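Local coordinates for uncharacterized esterase YxiM (Bacillus subtilis, PDB 2O14), which is an uncharacterised member of the GDSL lipolytic enzyme family that probably hydrolyses ester bonds, its substrate being unknown, at residues V91-G96 with S148-K153; L274-G279 with W296-I301; Y311-N316 with K360-A365. All coordinates share one frame; numbering follows the deposited sequence.

Contact 1. Residues V91-G96 with S148-K153; sequences VKVTLG and SALKIK
Val91, Lys92, Val93 and Thr94 pair with Ile152, Lys151, Leu150 and Ala149 on antiparallel strands whose axes approach to 4.7 Å. The hydrogen-bonded pairs are Lys92 with Lys151 and Thr94 with Ala149; Lys92 N gives Lys151 O a nearly straight bond of 2.8 Å. At the end of the pairing Thr94 O is gripped twice, by Ala149 N at 2.9 Å and Ser148 N at 2.8 Å, because Ser148 and Ala149 both face Thr94 in a classic beta bulge. Ser148 OG bonds to the carbonyl of Asp65, a residue of the manganese site. Both strands belong to the galactose-binding-like beta domain, and their two faces differ. On one, the branched Val91 and Val93 suit an extended backbone and meet Leu150, whose CD2 lies 4.2 Å from Val91 CG1 and 4.1 Å from Val93 CG2; Phe123 and Leu134 continue this apolar layer. On the other, small Ala149 fits its CB against Thr94 CB, and the lysines run side by side, CG anti to the backbone N in Lys92 (chi1 177°) but to the carbonyl carbon in Lys151 (chi1 -84°), both chains extended beyond. Lys92 NZ and Lys151 NZ stand 4.2 Å apart, probably unfavourably; Lys92 also has a long, weak ion pair with Glu120.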
ATOM      1  N   VAL A  91      -5.370 -10.758   8.485  1.00 21.28           N
ATOM      2  CA  VAL A  91      -6.572  -9.968   8.670  1.00 21.34           C
ATOM      3  C   VAL A  91      -7.206  -9.594   7.334  1.00 22.02           C
ATOM      4  O   VAL A  91      -6.598  -8.902   6.515  1.00 22.60           O
ATOM      5  CB  VAL A  91      -6.276  -8.671   9.449  1.00 22.09           C
ATOM      6  CG1 VAL A  91      -7.566  -7.878   9.648  1.00 23.08           C
ATOM      7  CG2 VAL A  91      -5.651  -9.001  10.785  1.00 21.24           C
ATOM      8  N   LYS A  92      -8.421 -10.071   7.108  1.00 15.93           N
ATOM      9  CA  LYS A  92      -9.132  -9.745   5.884  1.00 18.19           C
ATOM     10  C   LYS A  92     -10.086  -8.624   6.268  1.00 17.15           C
ATOM     11  O   LYS A  92     -10.893  -8.776   7.184  1.00 17.13           O
ATOM     12  CB  LYS A  92      -9.918 -10.948   5.370  1.00 31.77           C
ATOM     13  CG  LYS A  92     -10.739 -10.632   4.131  1.00 39.11           C
ATOM     14  CD  LYS A  92     -11.817 -11.679   3.904  1.00 44.58           C
ATOM     15  CE  LYS A  92     -12.743 -11.290   2.764  1.00 48.00           C
ATOM     16  NZ  LYS A  92     -13.842 -12.287   2.606  1.00 52.54           N
ATOM     17  N   VAL A  93      -9.980  -7.497   5.575  1.00 18.71           N
ATOM     18  CA  VAL A  93     -10.817  -6.339   5.863  1.00 18.58           C
ATOM     19  C   VAL A  93     -11.892  -6.128   4.809  1.00 18.48           C
ATOM     20  O   VAL A  93     -11.621  -6.223   3.614  1.00 17.45           O
ATOM     21  CB  VAL A  93      -9.978  -5.040   5.925  1.00 21.80           C
ATOM     22  CG1 VAL A  93     -10.876  -3.851   6.252  1.00 22.55           C
ATOM     23  CG2 VAL A  93      -8.873  -5.180   6.948  1.00 20.43           C
ATOM     24  N   THR A  94     -13.107  -5.836   5.263  1.00 16.20           N
ATOM     25  CA  THR A  94     -14.228  -5.567   4.368  1.00 15.59           C
ATOM     26  C   THR A  94     -14.867  -4.273   4.858  1.00 15.91           C
ATOM     27  O   THR A  94     -15.479  -4.244   5.924  1.00 16.15           O
ATOM     28  CB  THR A  94     -15.293  -6.681   4.417  1.00 16.77           C
ATOM     29  OG1 THR A  94     -14.682  -7.949   4.149  1.00 14.09           O
ATOM     30  CG2 THR A  94     -16.376  -6.414   3.374  1.00 16.95           C
ATOM     31  N   LEU A  95     -14.724  -3.206   4.079  1.00 16.16           N
ATOM     32  CA  LEU A  95     -15.269  -1.907   4.450  1.00 17.12           C
ATOM     33  C   LEU A  95     -16.754  -1.751   4.148  1.00 16.53           C
ATOM     34  O   LEU A  95     -17.374  -2.615   3.529  1.00 17.53           O
ATOM     35  CB  LEU A  95     -14.502  -0.791   3.723  1.00 18.83           C
ATOM     36  CG  LEU A  95     -12.974  -0.743   3.834  1.00 20.02           C
ATOM     37  CD1 LEU A  95     -12.441   0.497   3.114  1.00 17.45           C
ATOM     38  CD2 LEU A  95     -12.573  -0.725   5.307  1.00 17.40           C
ATOM     39  N   GLY A  96     -17.315  -0.631   4.597  1.00 18.72           N
ATOM     40  CA  GLY A  96     -18.712  -0.327   4.336  1.00 16.95           C
ATOM     41  C   GLY A  96     -18.715   0.585   3.122  1.00 17.97           C
ATOM     42  O   GLY A  96     -17.864   0.433   2.243  1.00 16.57           O
ATOM     43  N   SER A 148     -17.394  -3.026   7.521  1.00 13.84           N
ATOM     44  CA  SER A 148     -18.498  -3.989   7.483  1.00 13.93           C
ATOM     45  C   SER A 148     -18.154  -5.328   8.109  1.00 14.66           C
ATOM     46  O   SER A 148     -19.001  -5.957   8.730  1.00 15.72           O
ATOM     47  CB  SER A 148     -18.965  -4.243   6.040  1.00 15.90           C
ATOM     48  OG  SER A 148     -19.816  -3.215   5.568  1.00 19.14           O
ATOM     49  N   ALA A 149     -16.920  -5.785   7.939  1.00 16.08           N
ATOM     50  CA  ALA A 149     -16.556  -7.075   8.508  1.00 17.45           C
ATOM     51  C   ALA A 149     -15.065  -7.288   8.660  1.00 17.67           C
ATOM     52  O   ALA A 149     -14.262  -6.597   8.044  1.00 18.89           O
ATOM     53  CB  ALA A 149     -17.139  -8.197   7.652  1.00 11.58           C
ATOM     54  N   LEU A 150     -14.709  -8.260   9.490  1.00 14.63           N
ATOM     55  CA  LEU A 150     -13.320  -8.622   9.704  1.00 17.07           C
ATOM     56  C   LEU A 150     -13.218 -10.130   9.829  1.00 19.87           C
ATOM     57  O   LEU A 150     -14.081 -10.771  10.435  1.00 22.07           O
ATOM     58  CB  LEU A 150     -12.766  -8.010  10.989  1.00 17.05           C
ATOM     59  CG  LEU A 150     -12.389  -6.535  11.061  1.00 19.21           C
ATOM     60  CD1 LEU A 150     -11.772  -6.251  12.436  1.00 17.66           C
ATOM     61  CD2 LEU A 150     -11.398  -6.198   9.955  1.00 17.01           C
ATOM     62  N   LYS A 151     -12.174 -10.691   9.232  1.00 23.04           N
ATOM     63  CA  LYS A 151     -11.893 -12.113   9.323  1.00 25.12           C
ATOM     64  C   LYS A 151     -10.448 -12.158   9.791  1.00 25.61           C
ATOM     65  O   LYS A 151      -9.541 -11.712   9.081  1.00 25.82           O
ATOM     66  CB  LYS A 151     -12.023 -12.810   7.967  1.00 41.69           C
ATOM     67  CG  LYS A 151     -13.442 -13.210   7.600  1.00 45.75           C
ATOM     68  CD  LYS A 151     -13.434 -14.109   6.372  1.00 50.69           C
ATOM     69  CE  LYS A 151     -14.817 -14.664   6.075  1.00 53.75           C
ATOM     70  NZ  LYS A 151     -14.776 -15.627   4.933  1.00 56.57           N
ATOM     71  N   ILE A 152     -10.240 -12.678  10.994  1.00 22.00           N
ATOM     72  CA  ILE A 152      -8.910 -12.761  11.575  1.00 21.38           C
ATOM     73  C   ILE A 152      -8.507 -14.225  11.752  1.00 23.16           C
ATOM     74  O   ILE A 152      -9.156 -14.977  12.480  1.00 23.93           O
ATOM     75  CB  ILE A 152      -8.897 -12.023  12.924  1.00 21.51           C
ATOM     76  CG1 ILE A 152      -9.339 -10.570  12.698  1.00 18.54           C
ATOM     77  CG2 ILE A 152      -7.515 -12.087  13.556  1.00 20.16           C
ATOM     78  CD1 ILE A 152      -9.684  -9.819  13.964  1.00 19.10           C
ATOM     79  N   LYS A 153      -7.434 -14.625  11.076  1.00 23.97           N
ATOM     80  CA  LYS A 153      -6.964 -16.001  11.142  1.00 24.12           C
ATOM     81  C   LYS A 153      -5.505 -16.080  11.582  1.00 22.84           C
ATOM     82  O   LYS A 153      -4.651 -15.351  11.076  1.00 19.64           O
ATOM     83  CB  LYS A 153      -7.126 -16.659   9.769  1.00 31.86           C
ATOM     84  CG  LYS A 153      -7.003 -18.170   9.798  1.00 36.46           C
ATOM     85  CD  LYS A 153      -7.125 -18.787   8.413  1.00 37.37           C
ATOM     86  CE  LYS A 153      -5.893 -18.512   7.569  1.00 39.82           C
ATOM     87  NZ  LYS A 153      -5.915 -19.305   6.305  1.00 43.48           N
TER

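Contact 2. Residues L274-G279 with W296-I301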
ATOM      1  N   LEU A 274      15.942   1.036  -5.109  1.00 21.60           N
ATOM      2  CA  LEU A 274      15.415   2.279  -5.666  1.00 22.73           C
ATOM      3  C   LEU A 274      15.058   2.080  -7.134  1.00 23.43           C
ATOM      4  O   LEU A 274      15.730   1.335  -7.848  1.00 23.31           O
ATOM      5  CB  LEU A 274      16.446   3.402  -5.552  1.00 20.28           C
ATOM      6  CG  LEU A 274      16.899   3.822  -4.152  1.00 21.24           C
ATOM      7  CD1 LEU A 274      17.953   4.901  -4.286  1.00 18.78           C
ATOM      8  CD2 LEU A 274      15.711   4.329  -3.334  1.00 20.39           C
ATOM      9  N   SER A 275      13.998   2.748  -7.582  1.00 22.55           N
ATOM     10  CA  SER A 275      13.566   2.643  -8.969  1.00 21.16           C
ATOM     11  C   SER A 275      13.366   4.011  -9.604  1.00 21.36           C
ATOM     12  O   SER A 275      12.769   4.901  -9.002  1.00 21.08           O
ATOM     13  CB  SER A 275      12.259   1.853  -9.052  1.00 23.89           C
ATOM     14  OG  SER A 275      11.756   1.827 -10.381  1.00 23.35           O
ATOM     15  N   THR A 276      13.878   4.183 -10.817  1.00 23.35           N
ATOM     16  CA  THR A 276      13.706   5.443 -11.531  1.00 24.15           C
ATOM     17  C   THR A 276      12.334   5.344 -12.188  1.00 24.49           C
ATOM     18  O   THR A 276      12.075   4.427 -12.966  1.00 26.03           O
ATOM     19  CB  THR A 276      14.795   5.637 -12.611  1.00 26.09           C
ATOM     20  OG1 THR A 276      14.806   4.505 -13.492  1.00 25.60           O
ATOM     21  CG2 THR A 276      16.169   5.785 -11.956  1.00 26.87           C
ATOM     22  N   PRO A 277      11.421   6.271 -11.863  1.00 26.43           N
ATOM     23  CA  PRO A 277      10.091   6.193 -12.474  1.00 26.06           C
ATOM     24  C   PRO A 277      10.072   6.340 -13.994  1.00 26.35           C
ATOM     25  O   PRO A 277      10.801   7.159 -14.563  1.00 27.60           O
ATOM     26  CB  PRO A 277       9.306   7.294 -11.751  1.00 26.48           C
ATOM     27  CG  PRO A 277      10.362   8.264 -11.319  1.00 29.28           C
ATOM     28  CD  PRO A 277      11.503   7.377 -10.891  1.00 27.47           C
ATOM     29  N   GLN A 278       9.249   5.528 -14.649  1.00 21.59           N
ATOM     30  CA  GLN A 278       9.134   5.592 -16.101  1.00 22.01           C
ATOM     31  C   GLN A 278       8.571   6.949 -16.504  1.00 21.92           C
ATOM     32  O   GLN A 278       8.026   7.674 -15.664  1.00 19.60           O
ATOM     33  CB  GLN A 278       8.240   4.471 -16.623  1.00 28.16           C
ATOM     34  CG  GLN A 278       7.392   3.787 -15.576  1.00 35.82           C
ATOM     35  CD  GLN A 278       6.383   4.707 -14.944  1.00 36.70           C
ATOM     36  OE1 GLN A 278       5.641   5.398 -15.640  1.00 42.48           O
ATOM     37  NE2 GLN A 278       6.336   4.716 -13.620  1.00 32.89           N
ATOM     38  N   GLY A 279       8.711   7.292 -17.783  1.00 20.26           N
ATOM     39  CA  GLY A 279       8.228   8.576 -18.262  1.00 21.68           C
ATOM     40  C   GLY A 279       6.798   8.577 -18.765  1.00 23.98           C
ATOM     41  O   GLY A 279       5.991   7.724 -18.387  1.00 23.97           O
ATOM     42  N   TRP A 296      11.534  13.257 -13.634  1.00 26.09           N
ATOM     43  CA  TRP A 296      11.355  12.866 -12.244  1.00 24.76           C
ATOM     44  C   TRP A 296      12.614  12.772 -11.372  1.00 24.78           C
ATOM     45  O   TRP A 296      12.761  11.813 -10.614  1.00 24.41           O
ATOM     46  CB  TRP A 296      10.639  11.515 -12.224  1.00 25.86           C
ATOM     47  CG  TRP A 296       9.659  11.307 -13.365  1.00 25.06           C
ATOM     48  CD1 TRP A 296       9.494  10.167 -14.098  1.00 26.70           C
ATOM     49  CD2 TRP A 296       8.666  12.233 -13.839  1.00 25.50           C
ATOM     50  NE1 TRP A 296       8.458  10.319 -14.993  1.00 25.79           N
ATOM     51  CE2 TRP A 296       7.933  11.575 -14.855  1.00 25.98           C
ATOM     52  CE3 TRP A 296       8.322  13.550 -13.501  1.00 24.06           C
ATOM     53  CZ2 TRP A 296       6.874  12.192 -15.537  1.00 26.66           C
ATOM     54  CZ3 TRP A 296       7.266  14.164 -14.179  1.00 25.62           C
ATOM     55  CH2 TRP A 296       6.556  13.482 -15.185  1.00 26.48           C
ATOM     56  N   TYR A 297      13.508  13.757 -11.464  1.00 23.35           N
ATOM     57  CA  TYR A 297      14.747  13.761 -10.673  1.00 23.45           C
ATOM     58  C   TYR A 297      15.574  12.475 -10.788  1.00 22.60           C
ATOM     59  O   TYR A 297      16.283  12.104  -9.850  1.00 22.49           O
ATOM     60  CB  TYR A 297      14.458  14.000  -9.184  1.00 23.55           C
ATOM     61  CG  TYR A 297      13.879  15.355  -8.835  1.00 26.93           C
ATOM     62  CD1 TYR A 297      14.174  16.488  -9.594  1.00 25.66           C
ATOM     63  CD2 TYR A 297      13.066  15.511  -7.712  1.00 24.16           C
ATOM     64  CE1 TYR A 297      13.671  17.740  -9.240  1.00 26.23           C
ATOM     65  CE2 TYR A 297      12.563  16.756  -7.348  1.00 25.86           C
ATOM     66  CZ  TYR A 297      12.866  17.866  -8.116  1.00 26.74           C
ATOM     67  OH  TYR A 297      12.359  19.098  -7.755  1.00 28.39           O
ATOM     68  N   ARG A 298      15.489  11.801 -11.932  1.00 23.91           N
ATOM     69  CA  ARG A 298      16.236  10.561 -12.150  1.00 25.83           C
ATOM     70  C   ARG A 298      17.705  10.670 -11.766  1.00 26.33           C
ATOM     71  O   ARG A 298      18.276   9.742 -11.195  1.00 26.99           O
ATOM     72  CB  ARG A 298      16.127  10.126 -13.616  1.00 25.91           C
ATOM     73  CG  ARG A 298      17.002   8.930 -13.980  1.00 25.74           C
ATOM     74  CD  ARG A 298      16.534   8.260 -15.263  1.00 25.51           C
ATOM     75  NE  ARG A 298      17.425   7.172 -15.666  1.00 26.21           N
ATOM     76  CZ  ARG A 298      18.596   7.348 -16.269  1.00 25.84           C
ATOM     77  NH1 ARG A 298      19.024   8.570 -16.548  1.00 26.07           N
ATOM     78  NH2 ARG A 298      19.345   6.301 -16.578  1.00 25.46           N
ATOM     79  N   ALA A 299      18.316  11.806 -12.081  1.00 32.22           N
ATOM     80  CA  ALA A 299      19.727  12.024 -11.779  1.00 32.36           C
ATOM     81  C   ALA A 299      20.059  11.779 -10.303  1.00 32.24           C
ATOM     82  O   ALA A 299      21.060  11.132  -9.982  1.00 32.50           O
ATOM     83  CB  ALA A 299      20.125  13.446 -12.183  1.00 31.42           C
ATOM     84  N   SER A 300      19.216  12.293  -9.411  1.00 23.73           N
ATOM     85  CA  SER A 300      19.425  12.136  -7.974  1.00 23.48           C
ATOM     86  C   SER A 300      19.228  10.707  -7.506  1.00 21.99           C
ATOM     87  O   SER A 300      19.904  10.251  -6.582  1.00 21.52           O
ATOM     88  CB  SER A 300      18.479  13.055  -7.195  1.00 35.96           C
ATOM     89  OG  SER A 300      18.812  14.413  -7.415  1.00 40.65           O
ATOM     90  N   ILE A 301      18.291  10.005  -8.133  1.00 23.45           N
ATOM     91  CA  ILE A 301      18.021   8.619  -7.773  1.00 23.97           C
ATOM     92  C   ILE A 301      19.239   7.748  -8.102  1.00 25.57           C
ATOM     93  O   ILE A 301      19.612   6.871  -7.321  1.00 26.43           O
ATOM     94  CB  ILE A 301      16.775   8.087  -8.522  1.00 22.36           C
ATOM     95  CG1 ILE A 301      15.555   8.938  -8.159  1.00 22.25           C
ATOM     96  CG2 ILE A 301      16.512   6.636  -8.144  1.00 19.96           C
ATOM     97  CD1 ILE A 301      14.303   8.583  -8.928  1.00 23.09           C
TER
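The indole of Trp296 turns its pyrrole edge to the backbone of Pro277 and Gln278, with Pro277 O in the ring plane, 3.3 Å from Trp296 CD1. Trp296 NE1 donates to Gln278 O at 2.8 Å. That bond is bent, 136° at the hydrogen, with the acceptor tilted a little out of the ring plane and the nitrogen standing above the carbonyl plane. Gly279 CA approaches the same nitrogen obliquely. Tryptophan suits the place because its indole puts an N-H at an edge, where it meets the carbonyl of Gln278, while its CB packs on proline.

The rigid ring of Pro277 touches both Trp296 and Ile301 of the helix that follows. Its CG presses on Trp296 CB at 3.4 Å, and its CD meets Ile301 CD1 tip to tip at 3.6 Å. In Ile301, chi1 of -60° sets CG1 anti to the carbonyl carbon and CG2 anti to the backbone N, and the two branches serve different neighbours. A chi2 of 175° carries CD1 on to Pro277, while Ile301 CG2 lies 3.9 Å from Thr276 CG2 and also packs on Leu274 CB.

Threonine divides its duties in a similar way. The methyl CG2 of Thr276 touches the aliphatic part of Arg298, 3.8 Å from Arg298 CG, while its OG1 is hydrogen-bonded to Asp314. The Arg298 chain, extended from CG to NE, passes that methyl, and its NH2 makes a salt bridge with the same Asp314.

Strand 271-275, helix 298-307 and strand 311-313 form a beta-alpha-beta unit of the GDSL-like domain, probably a hydrolase, and the loop after the first strand runs toward the active site inferred by similarity, where Gln278 lies about 8 Å from His342 between side chains.

Contact 3. Residues Y311-N316 with K360-A365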
ATOM      1  N   TYR A 311      20.253  -1.156  -4.051  1.00 27.59           N
ATOM      2  CA  TYR A 311      20.053  -1.849  -5.316  1.00 27.43           C
ATOM      3  C   TYR A 311      19.334  -0.831  -6.195  1.00 27.32           C
ATOM      4  O   TYR A 311      18.696   0.094  -5.681  1.00 26.02           O
ATOM      5  CB  TYR A 311      19.190  -3.095  -5.121  1.00 32.80           C
ATOM      6  CG  TYR A 311      19.909  -4.225  -4.420  1.00 35.04           C
ATOM      7  CD1 TYR A 311      20.965  -4.894  -5.037  1.00 36.34           C
ATOM      8  CD2 TYR A 311      19.547  -4.613  -3.135  1.00 36.35           C
ATOM      9  CE1 TYR A 311      21.643  -5.926  -4.388  1.00 36.61           C
ATOM     10  CE2 TYR A 311      20.218  -5.643  -2.474  1.00 37.91           C
ATOM     11  CZ  TYR A 311      21.262  -6.294  -3.104  1.00 38.97           C
ATOM     12  OH  TYR A 311      21.926  -7.309  -2.452  1.00 40.41           O
ATOM     13  N   LEU A 312      19.432  -0.989  -7.508  1.00 30.88           N
ATOM     14  CA  LEU A 312      18.804  -0.039  -8.420  1.00 30.57           C
ATOM     15  C   LEU A 312      18.201  -0.664  -9.667  1.00 31.84           C
ATOM     16  O   LEU A 312      18.862  -1.433 -10.378  1.00 31.47           O
ATOM     17  CB  LEU A 312      19.826   1.023  -8.853  1.00 22.67           C
ATOM     18  CG  LEU A 312      19.361   2.034  -9.906  1.00 23.05           C
ATOM     19  CD1 LEU A 312      18.396   3.025  -9.272  1.00 22.52           C
ATOM     20  CD2 LEU A 312      20.567   2.769 -10.485  1.00 22.74           C
ATOM     21  N   ILE A 313      16.940  -0.323  -9.922  1.00 26.53           N
ATOM     22  CA  ILE A 313      16.224  -0.788 -11.102  1.00 26.12           C
ATOM     23  C   ILE A 313      15.997   0.486 -11.898  1.00 25.80           C
ATOM     24  O   ILE A 313      15.245   1.360 -11.464  1.00 25.32           O
ATOM     25  CB  ILE A 313      14.841  -1.382 -10.758  1.00 31.55           C
ATOM     26  CG1 ILE A 313      14.986  -2.552  -9.786  1.00 33.24           C
ATOM     27  CG2 ILE A 313      14.151  -1.850 -12.033  1.00 31.21           C
ATOM     28  CD1 ILE A 313      15.750  -3.724 -10.345  1.00 35.51           C
ATOM     29  N   ASP A 314      16.658   0.612 -13.044  1.00 28.20           N
ATOM     30  CA  ASP A 314      16.495   1.809 -13.864  1.00 27.73           C
ATOM     31  C   ASP A 314      15.275   1.611 -14.749  1.00 26.67           C
ATOM     32  O   ASP A 314      15.380   1.579 -15.978  1.00 26.78           O
ATOM     33  CB  ASP A 314      17.730   2.042 -14.737  1.00 32.16           C
ATOM     34  CG  ASP A 314      17.923   3.502 -15.092  1.00 32.79           C
ATOM     35  OD1 ASP A 314      16.919   4.247 -15.145  1.00 33.94           O
ATOM     36  OD2 ASP A 314      19.081   3.903 -15.329  1.00 33.93           O
ATOM     37  N   LEU A 315      14.114   1.481 -14.117  1.00 24.43           N
ATOM     38  CA  LEU A 315      12.875   1.260 -14.847  1.00 22.62           C
ATOM     39  C   LEU A 315      12.622   2.332 -15.906  1.00 23.77           C
ATOM     40  O   LEU A 315      11.948   2.080 -16.904  1.00 25.81           O
ATOM     41  CB  LEU A 315      11.705   1.194 -13.866  1.00 19.07           C
ATOM     42  CG  LEU A 315      10.421   0.532 -14.365  1.00 18.96           C
ATOM     43  CD1 LEU A 315      10.738  -0.845 -14.930  1.00 18.43           C
ATOM     44  CD2 LEU A 315       9.430   0.425 -13.207  1.00 17.47           C
ATOM     45  N   ASN A 316      13.166   3.525 -15.692  1.00 25.75           N
ATOM     46  CA  ASN A 316      12.994   4.614 -16.648  1.00 26.38           C
ATOM     47  C   ASN A 316      13.531   4.182 -18.018  1.00 26.52           C
ATOM     48  O   ASN A 316      12.849   4.304 -19.041  1.00 25.35           O
ATOM     49  CB  ASN A 316      13.754   5.856 -16.173  1.00 27.28           C
ATOM     50  CG  ASN A 316      13.531   7.062 -17.077  1.00 30.68           C
ATOM     51  OD1 ASN A 316      12.574   7.824 -16.904  1.00 31.42           O
ATOM     52  ND2 ASN A 316      14.415   7.238 -18.049  1.00 26.19           N
ATOM     53  N   LYS A 360      16.210 -10.143 -11.340  1.00 38.81           N
ATOM     54  CA  LYS A 360      16.767 -11.460 -11.602  1.00 40.13           C
ATOM     55  C   LYS A 360      18.089 -11.342 -12.354  1.00 39.96           C
ATOM     56  O   LYS A 360      19.033 -12.086 -12.084  1.00 39.68           O
ATOM     57  CB  LYS A 360      15.769 -12.302 -12.397  1.00 50.44           C
ATOM     58  CG  LYS A 360      14.493 -12.602 -11.624  1.00 53.66           C
ATOM     59  CD  LYS A 360      13.537 -13.486 -12.413  1.00 56.02           C
ATOM     60  CE  LYS A 360      12.259 -13.743 -11.624  1.00 55.91           C
ATOM     61  NZ  LYS A 360      11.269 -14.541 -12.399  1.00 56.03           N
ATOM     62  N   ARG A 361      18.159 -10.399 -13.288  1.00 36.70           N
ATOM     63  CA  ARG A 361      19.380 -10.196 -14.060  1.00 35.23           C
ATOM     64  C   ARG A 361      20.542  -9.811 -13.148  1.00 34.83           C
ATOM     65  O   ARG A 361      21.691 -10.174 -13.410  1.00 32.53           O
ATOM     66  CB  ARG A 361      19.181  -9.096 -15.103  1.00 32.87           C
ATOM     67  CG  ARG A 361      20.383  -8.895 -16.018  1.00 31.56           C
ATOM     68  CD  ARG A 361      20.223  -7.638 -16.851  1.00 29.88           C
ATOM     69  NE  ARG A 361      20.337  -6.437 -16.029  1.00 27.69           N
ATOM     70  CZ  ARG A 361      21.481  -5.972 -15.544  1.00 26.51           C
ATOM     71  NH1 ARG A 361      22.619  -6.605 -15.800  1.00 25.22           N
ATOM     72  NH2 ARG A 361      21.487  -4.874 -14.801  1.00 22.04           N
ATOM     73  N   GLN A 362      20.243  -9.070 -12.082  1.00 31.18           N
ATOM     74  CA  GLN A 362      21.276  -8.647 -11.144  1.00 31.80           C
ATOM     75  C   GLN A 362      21.547  -9.721 -10.098  1.00 32.85           C
ATOM     76  O   GLN A 362      22.452  -9.581  -9.275  1.00 34.06           O
ATOM     77  CB  GLN A 362      20.870  -7.352 -10.437  1.00 34.77           C
ATOM     78  CG  GLN A 362      20.632  -6.172 -11.357  1.00 34.36           C
ATOM     79  CD  GLN A 362      20.540  -4.863 -10.597  1.00 32.70           C
ATOM     80  OE1 GLN A 362      20.102  -3.847 -11.136  1.00 31.94           O
ATOM     81  NE2 GLN A 362      20.967  -4.880  -9.338  1.00 30.73           N
ATOM     82  N   GLY A 363      20.755 -10.789 -10.131  1.00 35.56           N
ATOM     83  CA  GLY A 363      20.930 -11.871  -9.177  1.00 36.29           C
ATOM     84  C   GLY A 363      20.651 -11.463  -7.741  1.00 37.02           C
ATOM     85  O   GLY A 363      21.271 -11.977  -6.811  1.00 36.42           O
ATOM     86  N   ILE A 364      19.717 -10.538  -7.550  1.00 39.53           N
ATOM     87  CA  ILE A 364      19.380 -10.083  -6.208  1.00 39.26           C
ATOM     88  C   ILE A 364      18.653 -11.179  -5.428  1.00 39.18           C
ATOM     89  O   ILE A 364      17.640 -11.715  -5.878  1.00 38.38           O
ATOM     90  CB  ILE A 364      18.530  -8.808  -6.270  1.00 40.82           C
ATOM     91  CG1 ILE A 364      19.383  -7.666  -6.840  1.00 39.80           C
ATOM     92  CG2 ILE A 364      18.011  -8.451  -4.886  1.00 41.63           C
ATOM     93  CD1 ILE A 364      18.622  -6.393  -7.090  1.00 39.98           C
ATOM     94  N   ALA A 365      19.194 -11.502  -4.258  1.00 36.11           N
ATOM     95  CA  ALA A 365      18.657 -12.550  -3.392  1.00 36.91           C
ATOM     96  C   ALA A 365      17.139 -12.568  -3.238  1.00 37.31           C
ATOM     97  O   ALA A 365      16.533 -11.584  -2.817  1.00 37.64           O
ATOM     98  CB  ALA A 365      19.314 -12.462  -2.020  1.00 38.95           C
TER
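Strand 311-313, at one edge of the parallel sheet of the GDSL-like domain, is met here by the turn that ends helix 345-361. Ile364 lies over one face of the Tyr311 ring, with CG2 4.2 Å above its centre. Ile364 CG1 makes an off-centre CH-pi contact, 4.1 Å from the centroid of the Tyr311 ring and 30° off its normal. The end of the isoleucine reaches back toward the root of the tyrosine, with Ile364 CD1 3.5 Å from Tyr311 CD1, as the two side chains slide past each other in opposite directions. Tyrosine suits this partly exposed border, giving its flat face to an apolar neighbour, and the branched Ile364 covers that face with several carbons at once; Tyr233 touches both. Beside them the long Gln362 extends to the strand, its chi1 of -60° setting CG anti to the carbonyl carbon, and its terminal amide comes near the backbone carbonyl of Leu312. Gly363 takes a positive phi of 65°, which glycine adopts easily, and its N bonds back to Lys360 O at 2.9 Å. This reversal, which turns the chain from the helix toward Tyr311, is a Schellman motif, a common C-terminal helix cap.

From the N terminus, contact 1 comes first, closing a 51-residue, strand-rich excursion within the galactose-binding-like domain. The chain then enters the GDSL-like domain, where contact 2 closes a short loop of 16 residues without helix or strand, and contact 3 a largely helical loop of 43. The three follow in series, none nested or crossing. Contact 1 stands alone, its nearest atoms about 26 Å from contact 2 and 25 Å from contact 3, across the chain's centre from both. Contacts 2 and 3 share the parallel sheet, on neighbouring strands 271-275 and 311-313, and touch through Asp314. Together they join helix 298-307 and the end of helix 345-361 to that sheet.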